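Local coordinates for protein probable translation initiation factor eIF-2B subunit delta (Schizosaccharomyces pombe, PDB 5B04) that forms part of the eIF2B complex, which catalyses the exchange of GDP for GTP on the gamma subunit of initiation factor eIF2, at residues T273-S278 with Y353-T358; V299-E304 with V324-L329; G357-S362 with K431-P436. One frame throughout, in Å; residues are numbered along the deposited sequence.

In the fold
From the N-terminal side, strand 269-274 supplies the first half of contact 1. The chain then runs into strand 294-300 and, through helix 306-316, into strand 320-325; contact 2 closes this beta-alpha-beta unit at the C-terminal ends of its two strands. Contact 1 closes afterwards, when the turn following strand 352-355 reaches Tyr-274, so the whole of contact 2 lies within its loop. Contact 3 begins on Gly-357 and Thr-358, which contact 1 also uses, and closes when strand 425-435 returns beside helix 358-367. Contacts 1 and 2 meet in the mixed sheet, while contacts 1 and 3 share the antiparallel sheet. Ile-361 packing on Val-299 and Leu-329 links contact 3 to contact 2.

Contact 1: T273-S278 with Y353-T358; sequences TYLHSS and YSRAGT. With PO4 (phosphate ion), chain O.
Tyr-274 drives its ring obliquely toward the turn at Gly-357 and Thr-358. Its CG is anti to the backbone N (chi1 171°), and the hydroxyl end reaches the turn, with OH 3.2 Å from Gly-357 CA, where no side chain intervenes. Ring atom CE2 lies 3.5 Å from Thr-358 N, and Thr-358 OG1 sits at the ring edge, in its plane. Over the centre of one ring face stands CG of the adjacent Leu-275. That leucine crosses the side chain of Arg-355 at about a right angle, CD1 touching Arg-355 CB at 3.8 Å. The surface Tyr-274 meets is a type I beta turn, Arg-355 to Thr-358. Two donors fix it by reaching Arg-355 O from the same face of its plane: Thr-358 OG1 at 2.7 Å and Thr-358 N at 3.0 Å. Farther along, Ser-277 OG, at the N-cap of helix 278-289, donates over 3.1 Å to O1 of a bound phosphate ion, probably from the crystallisation liquor. The polar end of Arg-355 leaves the contact for Lys-431 O and a salt bridge with Glu-306. The contact thus joins the C-terminal end of strand 269-274, flanked by Val-299 of strand 294-300, to the turn leading from strand 352-355 into helix 358-367.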
loop_
_atom_site.group_PDB
_atom_site.type_symbol
_atom_site.label_atom_id
_atom_site.label_comp_id
_atom_site.label_asym_id
_atom_site.label_seq_id
_atom_site.Cartn_x
_atom_site.Cartn_y
_atom_site.Cartn_z
ATOM N N THR G 273 -26.098 1.216 -11.993
ATOM C CA THR G 273 -25.936 -0.206 -12.060
ATOM C C THR G 273 -24.817 -0.492 -13.002
ATOM O O THR G 273 -24.701 0.169 -13.993
ATOM C CB THR G 273 -27.164 -0.874 -12.619
ATOM O OG1 THR G 273 -26.881 -2.254 -12.832
ATOM C CG2 THR G 273 -27.512 -0.260 -13.904
ATOM N N TYR G 274 -23.995 -1.478 -12.692
ATOM C CA TYR G 274 -22.855 -1.784 -13.514
ATOM C C TYR G 274 -23.175 -3.069 -14.238
ATOM O O TYR G 274 -23.697 -3.985 -13.680
ATOM C CB TYR G 274 -21.622 -1.756 -12.638
ATOM C CG TYR G 274 -20.362 -2.247 -13.263
ATOM C CD1 TYR G 274 -19.931 -1.782 -14.469
ATOM C CD2 TYR G 274 -19.600 -3.156 -12.631
ATOM C CE1 TYR G 274 -18.770 -2.237 -15.026
ATOM C CE2 TYR G 274 -18.451 -3.617 -13.185
ATOM C CZ TYR G 274 -18.046 -3.150 -14.376
ATOM O OH TYR G 274 -16.892 -3.620 -14.889
ATOM N N LEU G 275 -22.826 -3.130 -15.502
ATOM C CA LEU G 275 -23.019 -4.315 -16.289
ATOM C C LEU G 275 -24.434 -4.833 -16.488
ATOM O O LEU G 275 -25.295 -4.088 -16.860
ATOM C CB LEU G 275 -22.017 -5.306 -15.789
ATOM C CG LEU G 275 -20.641 -4.740 -16.085
ATOM C CD1 LEU G 275 -19.559 -5.606 -15.507
ATOM C CD2 LEU G 275 -20.434 -4.631 -17.566
ATOM N N HIS G 276 -24.657 -6.116 -16.277
ATOM C CA HIS G 276 -25.930 -6.688 -16.545
ATOM C C HIS G 276 -26.133 -7.610 -15.367
ATOM O O HIS G 276 -25.557 -8.660 -15.328
ATOM C CB HIS G 276 -26.090 -7.500 -17.801
ATOM C CG HIS G 276 -27.464 -8.011 -18.069
ATOM N ND1 HIS G 276 -28.586 -7.233 -17.955
ATOM C CD2 HIS G 276 -27.889 -9.221 -18.484
ATOM C CE1 HIS G 276 -29.647 -7.946 -18.263
ATOM N NE2 HIS G 276 -29.251 -9.156 -18.592
ATOM N N SER G 277 -26.983 -7.220 -14.434
ATOM C CA SER G 277 -27.255 -8.023 -13.264
ATOM C C SER G 277 -28.718 -8.322 -13.184
ATOM O O SER G 277 -29.531 -7.420 -13.268
ATOM C CB SER G 277 -26.879 -7.253 -12.026
ATOM O OG SER G 277 -27.373 -7.896 -10.881
ATOM N N SER G 278 -29.063 -9.586 -13.021
ATOM C CA SER G 278 -30.454 -9.941 -12.979
ATOM C C SER G 278 -31.112 -9.312 -11.787
ATOM O O SER G 278 -32.090 -8.619 -11.915
ATOM C CB SER G 278 -30.570 -11.448 -12.873
ATOM O OG SER G 278 -29.301 -12.049 -13.028
ATOM N N TYR G 353 -17.699 -10.146 -3.870
ATOM C CA TYR G 353 -17.002 -10.786 -4.979
ATOM C C TYR G 353 -17.876 -10.781 -6.229
ATOM O O TYR G 353 -18.706 -11.668 -6.421
ATOM C CB TYR G 353 -16.607 -12.217 -4.603
ATOM C CG TYR G 353 -15.802 -12.950 -5.653
ATOM C CD1 TYR G 353 -14.428 -12.769 -5.757
ATOM C CD2 TYR G 353 -16.412 -13.841 -6.526
ATOM C CE1 TYR G 353 -13.689 -13.444 -6.712
ATOM C CE2 TYR G 353 -15.679 -14.519 -7.483
ATOM C CZ TYR G 353 -14.320 -14.318 -7.571
ATOM O OH TYR G 353 -13.593 -14.994 -8.524
ATOM N N SER G 354 -17.690 -9.770 -7.074
ATOM C CA SER G 354 -18.492 -9.630 -8.284
ATOM C C SER G 354 -17.617 -9.411 -9.515
ATOM O O SER G 354 -16.439 -9.763 -9.516
ATOM C CB SER G 354 -19.487 -8.478 -8.135
ATOM O OG SER G 354 -20.305 -8.361 -9.286
ATOM N N ARG G 355 -18.200 -8.823 -10.556
ATOM C CA ARG G 355 -17.503 -8.626 -11.825
ATOM C C ARG G 355 -16.300 -7.693 -11.697
ATOM O O ARG G 355 -16.214 -6.899 -10.761
ATOM C CB ARG G 355 -18.469 -8.096 -12.884
ATOM C CG ARG G 355 -19.523 -9.104 -13.322
ATOM C CD ARG G 355 -18.889 -10.399 -13.815
ATOM N NE ARG G 355 -17.800 -10.159 -14.759
ATOM C CZ ARG G 355 -17.958 -10.047 -16.074
ATOM N NH1 ARG G 355 -19.165 -10.153 -16.611
ATOM N NH2 ARG G 355 -16.906 -9.827 -16.853
ATOM N N ALA G 356 -15.397 -7.786 -12.670
ATOM C CA ALA G 356 -14.048 -7.218 -12.596
ATOM C C ALA G 356 -13.949 -5.733 -12.230
ATOM O O ALA G 356 -12.964 -5.315 -11.623
ATOM C CB ALA G 356 -13.334 -7.455 -13.919
ATOM N N GLY G 357 -14.944 -4.935 -12.601
ATOM C CA GLY G 357 -14.861 -3.501 -12.378
ATOM C C GLY G 357 -15.632 -2.994 -11.174
ATOM O O GLY G 357 -15.652 -1.792 -10.902
ATOM N N THR G 358 -16.250 -3.914 -10.441
ATOM C CA THR G 358 -17.173 -3.565 -9.364
ATOM C C THR G 358 -16.517 -2.783 -8.221
ATOM O O THR G 358 -17.127 -1.869 -7.662
ATOM C CB THR G 358 -17.836 -4.830 -8.789
ATOM O OG1 THR G 358 -18.387 -5.607 -9.860
ATOM C CG2 THR G 358 -18.943 -4.463 -7.816
HETATM P P PO4 O . -26.342 -12.139 -11.574
HETATM O O1 PO4 O . -26.823 -10.941 -10.790
HETATM O O2 PO4 O . -25.149 -11.742 -12.411
HETATM O O3 PO4 O . -25.946 -13.241 -10.619
HETATM O O4 PO4 O . -27.448 -12.629 -12.477
#

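Contact 2: V299-E304 with V324-L329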
loop_
_atom_site.group_PDB
_atom_site.type_symbol
_atom_site.label_atom_id
_atom_site.label_comp_id
_atom_site.label_asym_id
_atom_site.label_seq_id
_atom_site.Cartn_x
_atom_site.Cartn_y
_atom_site.Cartn_z
ATOM N N VAL G 299 -23.190 1.665 -16.283
ATOM C CA VAL G 299 -21.756 1.684 -16.539
ATOM C C VAL G 299 -21.321 0.381 -17.198
ATOM O O VAL G 299 -21.554 -0.702 -16.662
ATOM C CB VAL G 299 -20.952 1.900 -15.243
ATOM C CG1 VAL G 299 -19.463 1.796 -15.519
ATOM C CG2 VAL G 299 -21.291 3.249 -14.628
ATOM N N ASP G 300 -20.693 0.491 -18.363
ATOM C CA ASP G 300 -20.272 -0.683 -19.117
ATOM C C ASP G 300 -18.753 -0.818 -19.113
ATOM O O ASP G 300 -18.047 0.063 -18.624
ATOM C CB ASP G 300 -20.792 -0.607 -20.553
ATOM C CG ASP G 300 -21.081 -1.972 -21.141
ATOM O OD1 ASP G 300 -20.579 -2.978 -20.595
ATOM O OD2 ASP G 300 -21.819 -2.039 -22.148
ATOM N N SER G 301 -18.255 -1.925 -19.658
ATOM C CA SER G 301 -16.816 -2.160 -19.727
ATOM C C SER G 301 -16.443 -3.137 -20.839
ATOM O O SER G 301 -17.283 -3.888 -21.332
ATOM C CB SER G 301 -16.298 -2.681 -18.386
ATOM O OG SER G 301 -14.905 -2.930 -18.446
ATOM N N ARG G 302 -15.174 -3.110 -21.232
ATOM C CA ARG G 302 -14.625 -4.073 -22.182
ATOM C C ARG G 302 -14.291 -5.379 -21.456
ATOM O O ARG G 302 -14.223 -5.393 -20.227
ATOM C CB ARG G 302 -13.384 -3.492 -22.865
ATOM C CG ARG G 302 -13.685 -2.473 -23.947
ATOM C CD ARG G 302 -12.574 -2.461 -24.976
ATOM N NE ARG G 302 -12.410 -3.766 -25.606
ATOM C CZ ARG G 302 -11.259 -4.225 -26.086
ATOM N NH1 ARG G 302 -10.161 -3.488 -26.004
ATOM N NH2 ARG G 302 -11.207 -5.426 -26.645
ATOM N N PRO G 303 -14.080 -6.485 -22.198
ATOM C CA PRO G 303 -14.115 -6.692 -23.654
ATOM C C PRO G 303 -15.526 -6.773 -24.234
ATOM O O PRO G 303 -15.829 -6.036 -25.171
ATOM C CB PRO G 303 -13.374 -8.020 -23.835
ATOM C CG PRO G 303 -13.571 -8.736 -22.557
ATOM C CD PRO G 303 -13.617 -7.689 -21.486
ATOM N N GLU G 304 -16.368 -7.658 -23.707
ATOM C CA GLU G 304 -17.760 -7.705 -24.136
ATOM C C GLU G 304 -18.553 -6.698 -23.314
ATOM O O GLU G 304 -18.218 -6.422 -22.164
ATOM C CB GLU G 304 -18.350 -9.112 -23.995
ATOM C CG GLU G 304 -18.610 -9.559 -22.568
ATOM C CD GLU G 304 -17.338 -9.907 -21.824
ATOM O OE1 GLU G 304 -16.353 -10.295 -22.486
ATOM O OE2 GLU G 304 -17.324 -9.792 -20.581
ATOM N N VAL G 324 -22.543 5.130 -19.995
ATOM C CA VAL G 324 -21.138 5.524 -20.054
ATOM C C VAL G 324 -20.220 4.321 -19.866
ATOM O O VAL G 324 -20.632 3.292 -19.329
ATOM C CB VAL G 324 -20.788 6.577 -18.978
ATOM C CG1 VAL G 324 -21.549 7.874 -19.218
ATOM C CG2 VAL G 324 -21.071 6.031 -17.586
ATOM N N MET G 325 -18.973 4.452 -20.309
ATOM C CA MET G 325 -17.970 3.423 -20.056
ATOM C C MET G 325 -17.353 3.634 -18.680
ATOM O O MET G 325 -17.449 4.722 -18.110
ATOM C CB MET G 325 -16.885 3.430 -21.133
ATOM C CG MET G 325 -17.382 3.082 -22.523
ATOM S SD MET G 325 -18.313 1.541 -22.569
ATOM C CE MET G 325 -17.037 0.370 -22.140
ATOM N N ILE G 326 -16.710 2.595 -18.155
ATOM C CA ILE G 326 -16.136 2.639 -16.813
ATOM C C ILE G 326 -15.029 3.693 -16.707
ATOM O O ILE G 326 -14.677 4.130 -15.613
ATOM C CB ILE G 326 -15.584 1.252 -16.399
ATOM C CG1 ILE G 326 -15.335 1.190 -14.889
ATOM C CG2 ILE G 326 -14.327 0.909 -17.188
ATOM C CD1 ILE G 326 -14.972 -0.188 -14.386
ATOM N N SER G 327 -14.499 4.111 -17.853
ATOM C CA SER G 327 -13.476 5.148 -17.892
ATOM C C SER G 327 -14.052 6.506 -17.508
ATOM O O SER G 327 -13.327 7.396 -17.063
ATOM C CB SER G 327 -12.848 5.227 -19.282
ATOM O OG SER G 327 -12.472 3.943 -19.746
ATOM N N ALA G 328 -15.361 6.658 -17.686
ATOM C CA ALA G 328 -16.037 7.916 -17.399
ATOM C C ALA G 328 -16.709 7.884 -16.033
ATOM O O ALA G 328 -17.631 8.655 -15.770
ATOM C CB ALA G 328 -17.059 8.225 -18.481
ATOM N N LEU G 329 -16.237 6.990 -15.168
ATOM C CA LEU G 329 -16.847 6.788 -13.859
ATOM C C LEU G 329 -16.815 8.051 -13.004
ATOM O O LEU G 329 -17.837 8.454 -12.451
ATOM C CB LEU G 329 -16.152 5.646 -13.119
ATOM C CG LEU G 329 -16.825 5.223 -11.813
ATOM C CD1 LEU G 329 -18.267 4.811 -12.072
ATOM C CD2 LEU G 329 -16.051 4.096 -11.151
#
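Two backbone N-H groups grip OD1 of Asp-300, the residue that pairs with Met-325 across the parallel strands: Ser-301 N at 2.7 Å from Asp-300 OD1, on its anti side and 31° out of the carboxylate plane, and Gly-307 N. Tyr-323 OH bonds to the other oxygen, OD2, so both carboxylate oxygens are engaged. Asp-300 N donates to Val-324 O at 3.0 Å in a nearly straight bond (165°), whereas Ile-326 N to Asp-300 O is weak. On the Asp-300 face, the Met-325 chain bends at chi2 and chi3, and its CE lies 3.5 Å from Ser-301 CA. On the other face Val-299 and Val-324 meet through their CG2 methyls, 4.1 Å apart, and Val-299 CG1 lies 3.7 Å from Ile-326 CA. Ser-301 OG donates to Arg-302 O over 3.1 Å, in the carbonyl plane and on a lone pair; an alanine here would remove OG, probably leaving Arg-302 O without this donor and a small gap beside Ile-326 CG2. The contact closes the unit of strand 294-300, helix 306-316 and strand 320-325: helix 358-367 covers the Val-299 face through Ile-361, while Phe-241 of the neighbouring beta subunit packs on Met-325.

Contact 3: G357-S362 with K431-P436. With PO4 (phosphate ion), chain P.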
loop_
_atom_site.group_PDB
_atom_site.type_symbol
_atom_site.label_atom_id
_atom_site.label_comp_id
_atom_site.label_asym_id
_atom_site.label_seq_id
_atom_site.Cartn_x
_atom_site.Cartn_y
_atom_site.Cartn_z
ATOM N N GLY G 357 -14.944 -4.935 -12.601
ATOM C CA GLY G 357 -14.861 -3.501 -12.378
ATOM C C GLY G 357 -15.632 -2.994 -11.174
ATOM O O GLY G 357 -15.652 -1.792 -10.902
ATOM N N THR G 358 -16.250 -3.914 -10.441
ATOM C CA THR G 358 -17.173 -3.565 -9.364
ATOM C C THR G 358 -16.517 -2.783 -8.221
ATOM O O THR G 358 -17.127 -1.869 -7.662
ATOM C CB THR G 358 -17.836 -4.830 -8.789
ATOM O OG1 THR G 358 -18.387 -5.607 -9.860
ATOM C CG2 THR G 358 -18.943 -4.463 -7.816
ATOM N N SER G 359 -15.283 -3.136 -7.876
ATOM C CA SER G 359 -14.569 -2.444 -6.803
ATOM C C SER G 359 -14.311 -0.984 -7.154
ATOM O O SER G 359 -14.370 -0.111 -6.287
ATOM C CB SER G 359 -13.247 -3.139 -6.499
ATOM O OG SER G 359 -12.453 -3.217 -7.669
ATOM N N LEU G 360 -14.015 -0.728 -8.424
ATOM C CA LEU G 360 -13.800 0.634 -8.896
ATOM C C LEU G 360 -15.080 1.451 -8.771
ATOM O O LEU G 360 -15.042 2.630 -8.418
ATOM C CB LEU G 360 -13.307 0.633 -10.344
ATOM C CG LEU G 360 -11.835 0.264 -10.539
ATOM C CD1 LEU G 360 -11.508 0.103 -12.014
ATOM C CD2 LEU G 360 -10.937 1.312 -9.900
ATOM N N ILE G 361 -16.212 0.812 -9.059
ATOM C CA ILE G 361 -17.515 1.440 -8.882
ATOM C C ILE G 361 -17.711 1.839 -7.425
ATOM O O ILE G 361 -18.096 2.969 -7.121
ATOM C CB ILE G 361 -18.665 0.502 -9.306
ATOM C CG1 ILE G 361 -18.493 0.049 -10.757
ATOM C CG2 ILE G 361 -20.012 1.183 -9.109
ATOM C CD1 ILE G 361 -18.710 1.148 -11.772
ATOM N N SER G 362 -17.429 0.902 -6.527
ATOM C CA SER G 362 -17.631 1.110 -5.100
ATOM C C SER G 362 -16.625 2.094 -4.511
ATOM O O SER G 362 -16.944 2.839 -3.585
ATOM C CB SER G 362 -17.548 -0.223 -4.358
ATOM O OG SER G 362 -18.376 -1.197 -4.972
ATOM N N LYS G 431 -12.239 -11.859 -14.841
ATOM C CA LYS G 431 -13.692 -11.757 -14.845
ATOM C C LYS G 431 -14.223 -11.162 -13.549
ATOM O O LYS G 431 -15.269 -10.513 -13.542
ATOM C CB LYS G 431 -14.330 -13.127 -15.084
ATOM C CG LYS G 431 -14.198 -13.637 -16.508
ATOM C CD LYS G 431 -15.449 -14.388 -16.939
ATOM C CE LYS G 431 -15.377 -14.788 -18.404
ATOM N NZ LYS G 431 -16.650 -15.395 -18.881
ATOM N N TYR G 432 -13.501 -11.375 -12.453
ATOM C CA TYR G 432 -14.034 -11.026 -11.142
ATOM C C TYR G 432 -13.165 -10.060 -10.346
ATOM O O TYR G 432 -12.102 -9.635 -10.797
ATOM C CB TYR G 432 -14.279 -12.299 -10.337
ATOM C CG TYR G 432 -15.306 -13.195 -10.986
ATOM C CD1 TYR G 432 -16.656 -12.872 -10.948
ATOM C CD2 TYR G 432 -14.926 -14.350 -11.655
ATOM C CE1 TYR G 432 -17.600 -13.681 -11.549
ATOM C CE2 TYR G 432 -15.863 -15.166 -12.258
ATOM C CZ TYR G 432 -17.199 -14.826 -12.201
ATOM O OH TYR G 432 -18.137 -15.636 -12.800
ATOM N N ASP G 433 -13.635 -9.729 -9.146
ATOM C CA ASP G 433 -13.127 -8.579 -8.415
ATOM C C ASP G 433 -13.554 -8.612 -6.949
ATOM O O ASP G 433 -14.737 -8.769 -6.646
ATOM C CB ASP G 433 -13.631 -7.302 -9.084
ATOM C CG ASP G 433 -12.880 -6.072 -8.650
ATOM O OD1 ASP G 433 -11.777 -6.207 -8.081
ATOM O OD2 ASP G 433 -13.395 -4.963 -8.904
ATOM N N VAL G 434 -12.594 -8.458 -6.045
ATOM C CA VAL G 434 -12.890 -8.469 -4.616
ATOM C C VAL G 434 -13.021 -7.053 -4.065
ATOM O O VAL G 434 -12.035 -6.325 -3.951
ATOM C CB VAL G 434 -11.810 -9.223 -3.818
ATOM C CG1 VAL G 434 -12.110 -9.156 -2.328
ATOM C CG2 VAL G 434 -11.718 -10.667 -4.283
ATOM N N THR G 435 -14.247 -6.669 -3.727
ATOM C CA THR G 435 -14.510 -5.346 -3.175
ATOM C C THR G 435 -14.502 -5.386 -1.651
ATOM O O THR G 435 -15.352 -6.035 -1.043
ATOM C CB THR G 435 -15.861 -4.790 -3.659
ATOM O OG1 THR G 435 -16.007 -5.028 -5.065
ATOM C CG2 THR G 435 -15.948 -3.298 -3.385
ATOM N N PRO G 436 -13.538 -4.688 -1.031
ATOM C CA PRO G 436 -13.357 -4.652 0.426
ATOM C C PRO G 436 -14.618 -4.228 1.175
ATOM O O PRO G 436 -15.380 -3.405 0.667
ATOM C CB PRO G 436 -12.234 -3.623 0.620
ATOM C CG PRO G 436 -12.171 -2.860 -0.662
ATOM C CD PRO G 436 -12.559 -3.834 -1.722
HETATM P P PO4 P . -21.571 -13.684 -12.329
HETATM O O1 PO4 P . -21.094 -12.502 -11.520
HETATM O O2 PO4 P . -20.811 -14.921 -11.915
HETATM O O3 PO4 P . -23.046 -13.895 -12.083
HETATM O O4 PO4 P . -21.338 -13.419 -13.797
#
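The carboxylate of Asp-433 faces the first turn of helix 358-367 and meets Ser-359 there. Ser-359 N approaches Asp-433 OD2 from above the carboxylate plane, 39° out of it, at 2.8 Å. The hydroxyl of Ser-359 converges on the same oxygen, but the modelled separation is too short to be taken at face value. Asp-433 points to the helix from its CB on, with CG anti to the backbone N (chi1 -164°); the positive end of the helix would probably favour its negative charge. OD1 has its own partner in Ser-389 OG. The neighbouring Tyr-432, whose CB points away from the helix, stacks its ring with that of His-344. A phosphate ion stands at its edge, with O1 in the ring plane, and Tyr-432 OH donates to phosphate O2 over 2.9 Å. Arg-163 NH1 bonds to the same hydroxyl.

Two residues beyond Asp-433, Thr-435 also turns to the helix. Its OG1 packs 3.4 Å from Ser-359 CA without a hydrogen bond to Ser-359 N, and its CG2 touches Ser-362 OG at 3.6 Å. Thr-358 and Thr-435 cross at about a right angle, with Thr-358 CG2 and Thr-435 OG1 4.1 Å apart. The Ser-362 hydroxyl is held in place by a bond to Thr-358 O of 3.0 Å, arriving from above that carbonyl plane.

The axes of helix segment 358-362 and strand segment 432-435 come within 7.7 Å of each other. Strand 425-435 pairs with strand 352-355, while the helix, through Thr-358 and Ser-362, packs on Leu-341 of strand 338-342 in the mixed sheet.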